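Local structure of 3-carboxy-cis,cis-muconate cycloisomerase (Acinetobacter calcoaceticus, 1Q5N) at residues A36-Q41 against G45-S50; K397-E402 against K407-Q412. The protein is a largely helical cycloisomerase of the lyase (fumarase/aspartase) superfamily, assembled from four chains. One frame throughout, in Å; residues are numbered along the deposited sequence.

In the fold
Contacts 1 and 2 each join two helices that follow one another in sequence, but by different means. Contact 1 joins the end of helix 23-43 to the turn leading into helix 49-59 and is largely buried. There a backbone oxygen has three amide nitrogens close by, one of them in a weak hydrogen bond, and apolar side chains close round it. Contact 2, only partly buried, sets helix 385-402 against helix 406-410 by van der Waals contacts of one isoleucine with the side chains and surface of the helix, with no hydrogen bond across and an exposed carboxylate at its border. The two share no element: they lie in different family regions, on opposite sides of the chain's centre.

Contact 1 (A36-Q41 against G45-S50). Unlike the reference sequence in segment 36-41: A40 (reference Gln).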
loop_
_atom_site.group_PDB
_atom_site.type_symbol
_atom_site.label_atom_id
_atom_site.label_comp_id
_atom_site.label_asym_id
_atom_site.label_seq_id
_atom_site.Cartn_x
_atom_site.Cartn_y
_atom_site.Cartn_z
ATOM N N ALA A 36 -17.907 32.911 7.357
ATOM C CA ALA A 36 -17.552 33.500 6.076
ATOM C C ALA A 36 -18.697 33.413 5.085
ATOM O O ALA A 36 -18.882 34.314 4.256
ATOM C CB ALA A 36 -16.309 32.832 5.510
ATOM N N LEU A 37 -19.455 32.318 5.173
ATOM C CA LEU A 37 -20.599 32.080 4.297
ATOM C C LEU A 37 -21.724 33.129 4.513
ATOM O O LEU A 37 -22.293 33.635 3.549
ATOM C CB LEU A 37 -21.170 30.672 4.540
ATOM C CG LEU A 37 -22.388 30.344 3.656
ATOM C CD1 LEU A 37 -21.974 30.373 2.208
ATOM C CD2 LEU A 37 -22.960 28.990 4.011
ATOM N N ALA A 38 -22.042 33.403 5.780
ATOM C CA ALA A 38 -23.063 34.366 6.157
ATOM C C ALA A 38 -22.589 35.748 5.732
ATOM O O ALA A 38 -23.360 36.518 5.165
ATOM C CB ALA A 38 -23.297 34.327 7.650
ATOM N N GLN A 39 -21.321 36.052 5.968
ATOM C CA GLN A 39 -20.809 37.338 5.565
ATOM C C GLN A 39 -20.815 37.548 4.069
ATOM O O GLN A 39 -21.169 38.626 3.599
ATOM C CB GLN A 39 -19.394 37.540 6.062
ATOM C CG GLN A 39 -19.303 37.788 7.539
ATOM C CD GLN A 39 -17.879 38.177 7.934
ATOM O OE1 GLN A 39 -17.648 39.296 8.428
ATOM N NE2 GLN A 39 -16.905 37.266 7.703
ATOM N N ALA A 40 -20.409 36.526 3.312
ATOM C CA ALA A 40 -20.361 36.654 1.864
ATOM C C ALA A 40 -21.753 36.838 1.311
ATOM O O ALA A 40 -21.937 37.588 0.361
ATOM C CB ALA A 40 -19.711 35.436 1.236
ATOM N N GLN A 41 -22.725 36.150 1.911
ATOM C CA GLN A 41 -24.106 36.247 1.447
ATOM C C GLN A 41 -24.737 37.614 1.770
ATOM O O GLN A 41 -25.455 38.169 0.939
ATOM C CB GLN A 41 -24.958 35.112 2.029
ATOM C CG GLN A 41 -24.594 33.794 1.446
ATOM C CD GLN A 41 -25.325 32.624 2.088
ATOM O OE1 GLN A 41 -25.741 32.689 3.250
ATOM N NE2 GLN A 41 -25.463 31.528 1.332
ATOM N N GLY A 45 -26.342 40.562 -0.849
ATOM C CA GLY A 45 -27.784 40.600 -0.795
ATOM C C GLY A 45 -28.536 39.318 -0.490
ATOM O O GLY A 45 -29.696 39.384 -0.091
ATOM N N VAL A 46 -27.927 38.151 -0.642
ATOM C CA VAL A 46 -28.665 36.918 -0.366
ATOM C C VAL A 46 -29.266 36.797 1.047
ATOM O O VAL A 46 -30.272 36.126 1.224
ATOM C CB VAL A 46 -27.804 35.692 -0.696
ATOM C CG1 VAL A 46 -28.576 34.395 -0.411
ATOM C CG2 VAL A 46 -27.376 35.778 -2.160
ATOM N N ILE A 47 -28.655 37.381 2.070
ATOM C CA ILE A 47 -29.302 37.331 3.382
ATOM C C ILE A 47 -29.091 38.707 3.989
ATOM O O ILE A 47 -28.162 39.432 3.605
ATOM C CB ILE A 47 -28.746 36.252 4.361
ATOM C CG1 ILE A 47 -27.333 36.627 4.803
ATOM C CG2 ILE A 47 -28.866 34.863 3.734
ATOM C CD1 ILE A 47 -26.808 35.790 5.920
ATOM N N PRO A 48 -29.958 39.093 4.938
ATOM C CA PRO A 48 -29.831 40.412 5.572
ATOM C C PRO A 48 -28.565 40.604 6.373
ATOM O O PRO A 48 -28.170 39.733 7.155
ATOM C CB PRO A 48 -31.079 40.508 6.435
ATOM C CG PRO A 48 -31.386 39.058 6.765
ATOM C CD PRO A 48 -31.098 38.332 5.481
ATOM N N GLN A 49 -27.940 41.753 6.161
ATOM C CA GLN A 49 -26.723 42.110 6.852
ATOM C C GLN A 49 -26.921 41.974 8.336
ATOM O O GLN A 49 -25.971 41.726 9.087
ATOM C CB GLN A 49 -26.330 43.548 6.559
ATOM C CG GLN A 49 -25.109 43.977 7.360
ATOM C CD GLN A 49 -23.864 43.137 7.034
ATOM O OE1 GLN A 49 -23.482 43.009 5.851
ATOM N NE2 GLN A 49 -23.220 42.566 8.077
ATOM N N SER A 50 -28.159 42.134 8.769
ATOM C CA SER A 50 -28.436 42.035 10.183
ATOM C C SER A 50 -28.088 40.633 10.702
ATOM O O SER A 50 -27.355 40.497 11.685
ATOM C CB SER A 50 -29.909 42.343 10.434
ATOM O OG SER A 50 -30.473 41.403 11.341
#
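The tight turn between two consecutive helices, in which Q41 near the carboxyl end of helix 23-43 meets G45, V46 and I47 just before helix 49-59, illustrates how a chain leaves one helix and enters the next. G45 sits in the link with a phi of 95°, at which a CB would press on the preceding carbonyl oxygen, and glycine has none. Beyond it, P48 occupies the N-cap position of the following helix.

The carbonyl of Q41 is the polar focus. I47 N gives Q41 O a long, weak hydrogen bond of 3.5 Å, fairly straight at 155°. V46 N lies 2.9 Å from Q41 O, and G45 N is also near that oxygen, at 3.1 Å.

Apolar contacts close the turn over this focus. V46 directs its CB at the helix, 4.0 Å from Q41 CB. I47 contributes more: with chi1 at 69° its CG1 lies between backbone N and carbonyl carbon, and the branch reaches back to the helix, where CG1 comes 4.0 Å from Q41 CB. The two side chains run aslant to one another. Loop residues Y103 and W106 also pack on I47, and W106 together with V213 of helix 210-221 packs on V46.

Q41 is extended beyond CG, which carries its amide past the isoleucine. NE2 donates a hydrogen bond to the backbone oxygen of W106, tying the amide group to that loop, while OE1 rests 3.8 Å from the methyl I47 CG2. The other end of I47 reaches one turn back along the helix: CD1 sits 3.6 Å from the carbonyl oxygen of A38 and 4.2 Å from A38 CB.

Contact 2 (K397-E402 against K407-Q412); sequences KTAVAE and KDIISQ
Apolar contact dominates, and I409 supplies all of one side of it, meeting T398, A399 and E402. Its CG1 lies against A399, 3.7 Å from that residue's CB and as near to its CA, so the branch packs on the helix surface itself. CG1 stands anti to the carbonyl carbon (chi1 -62°) and CG2 anti to the backbone N, an arrangement that sets CG1 on A399 and CG2 beside T398 CB, at 4.1 Å. The T398 side chain is slanted across the isoleucine, and its methyl CG2 approaches I409 CD1 at 4.2 Å.

Polar groups play a bordering part, and no hydrogen bond spans the two segments. E402, extended beyond CG, brings its carboxylate alongside the tip of I409, with OE1 3.6 Å from I409 CD1: a van der Waals contact at an exposed margin. T398 OG1 is turned back to its own helix, bonded to the carbonyl oxygen of A394.

A395 also touches I409, completing with T398, A399 and E402 the diamond-shaped hole on helix 385-402 that receives one knob: a single knob-into-hole contact between consecutive helices, the second very short, in the C-terminal region of this largely helical fold.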
loop_
_atom_site.group_PDB
_atom_site.type_symbol
_atom_site.label_atom_id
_atom_site.label_comp_id
_atom_site.label_asym_id
_atom_site.label_seq_id
_atom_site.Cartn_x
_atom_site.Cartn_y
_atom_site.Cartn_z
ATOM N N LYS A 397 47.243 -7.982 -5.230
ATOM C CA LYS A 397 47.385 -9.403 -4.908
ATOM C C LYS A 397 48.505 -9.612 -3.876
ATOM O O LYS A 397 48.369 -10.375 -2.919
ATOM C CB LYS A 397 47.754 -10.195 -6.167
ATOM C CG LYS A 397 46.587 -10.701 -6.951
ATOM C CD LYS A 397 47.102 -11.347 -8.205
ATOM C CE LYS A 397 45.951 -11.936 -8.974
ATOM N NZ LYS A 397 46.406 -12.518 -10.291
ATOM N N THR A 398 49.625 -8.934 -4.109
ATOM C CA THR A 398 50.752 -9.041 -3.230
ATOM C C THR A 398 50.423 -8.456 -1.869
ATOM O O THR A 398 50.747 -9.082 -0.844
ATOM C CB THR A 398 51.992 -8.325 -3.800
ATOM O OG1 THR A 398 52.263 -8.825 -5.114
ATOM C CG2 THR A 398 53.193 -8.599 -2.941
ATOM N N ALA A 399 49.794 -7.277 -1.859
ATOM C CA ALA A 399 49.459 -6.609 -0.616
ATOM C C ALA A 399 48.485 -7.480 0.180
ATOM O O ALA A 399 48.545 -7.539 1.391
ATOM C CB ALA A 399 48.845 -5.226 -0.905
ATOM N N VAL A 400 47.579 -8.161 -0.501
ATOM C CA VAL A 400 46.678 -8.999 0.237
ATOM C C VAL A 400 47.443 -10.228 0.755
ATOM O O VAL A 400 47.276 -10.592 1.906
ATOM C CB VAL A 400 45.496 -9.466 -0.619
ATOM C CG1 VAL A 400 44.682 -10.435 0.166
ATOM C CG2 VAL A 400 44.646 -8.281 -1.027
ATOM N N ALA A 401 48.290 -10.845 -0.073
ATOM C CA ALA A 401 49.051 -12.006 0.367
ATOM C C ALA A 401 49.973 -11.691 1.571
ATOM O O ALA A 401 50.039 -12.465 2.535
ATOM C CB ALA A 401 49.858 -12.553 -0.792
ATOM N N GLU A 402 50.664 -10.547 1.527
ATOM C CA GLU A 402 51.566 -10.124 2.615
ATOM C C GLU A 402 50.844 -9.376 3.766
ATOM O O GLU A 402 51.455 -9.065 4.793
ATOM C CB GLU A 402 52.636 -9.185 2.072
ATOM C CG GLU A 402 53.545 -9.803 1.050
ATOM C CD GLU A 402 54.702 -8.875 0.726
ATOM O OE1 GLU A 402 54.937 -7.978 1.553
ATOM O OE2 GLU A 402 55.385 -9.035 -0.321
ATOM N N LYS A 407 50.319 0.896 -0.146
ATOM C CA LYS A 407 51.380 1.889 -0.397
ATOM C C LYS A 407 52.762 1.211 -0.220
ATOM O O LYS A 407 53.652 1.399 -1.033
ATOM C CB LYS A 407 51.263 3.139 0.530
ATOM C CG LYS A 407 52.220 4.289 0.124
ATOM C CD LYS A 407 51.965 5.624 0.878
ATOM C CE LYS A 407 52.642 5.699 2.254
ATOM N NZ LYS A 407 52.124 6.880 3.042
ATOM N N ASP A 408 52.913 0.408 0.825
ATOM C CA ASP A 408 54.156 -0.302 1.065
ATOM C C ASP A 408 54.545 -1.163 -0.108
ATOM O O ASP A 408 55.720 -1.203 -0.465
ATOM C CB ASP A 408 54.048 -1.160 2.309
ATOM C CG ASP A 408 53.779 -0.319 3.547
ATOM O OD1 ASP A 408 54.104 0.919 3.499
ATOM O OD2 ASP A 408 53.259 -0.892 4.556
ATOM N N ILE A 409 53.577 -1.812 -0.750
ATOM C CA ILE A 409 53.896 -2.679 -1.873
ATOM C C ILE A 409 54.190 -1.889 -3.150
ATOM O O ILE A 409 55.172 -2.117 -3.843
ATOM C CB ILE A 409 52.732 -3.663 -2.171
ATOM C CG1 ILE A 409 52.500 -4.568 -0.977
ATOM C CG2 ILE A 409 52.987 -4.411 -3.466
ATOM C CD1 ILE A 409 53.715 -5.265 -0.457
ATOM N N ILE A 410 53.339 -0.942 -3.472
ATOM C CA ILE A 410 53.556 -0.220 -4.692
ATOM C C ILE A 410 54.855 0.580 -4.678
ATOM O O ILE A 410 55.508 0.691 -5.715
ATOM C CB ILE A 410 52.319 0.666 -5.022
ATOM C CG1 ILE A 410 51.833 0.313 -6.422
ATOM C CG2 ILE A 410 52.649 2.134 -4.999
ATOM C CD1 ILE A 410 50.395 0.002 -6.447
ATOM N N SER A 411 55.250 1.096 -3.511
ATOM C CA SER A 411 56.468 1.913 -3.426
ATOM C C SER A 411 57.771 1.154 -3.705
ATOM O O SER A 411 58.807 1.776 -3.978
ATOM C CB SER A 411 56.580 2.613 -2.059
ATOM O OG SER A 411 56.841 1.649 -1.059
ATOM N N GLN A 412 57.745 -0.174 -3.624
ATOM C CA GLN A 412 58.961 -0.921 -3.919
ATOM C C GLN A 412 58.923 -1.595 -5.302
ATOM O O GLN A 412 59.749 -2.434 -5.605
ATOM C CB GLN A 412 59.287 -1.908 -2.774
ATOM C CG GLN A 412 58.404 -3.144 -2.621
ATOM C CD GLN A 412 58.312 -3.643 -1.143
ATOM O OE1 GLN A 412 57.818 -4.758 -0.853
ATOM N NE2 GLN A 412 58.769 -2.798 -0.213
#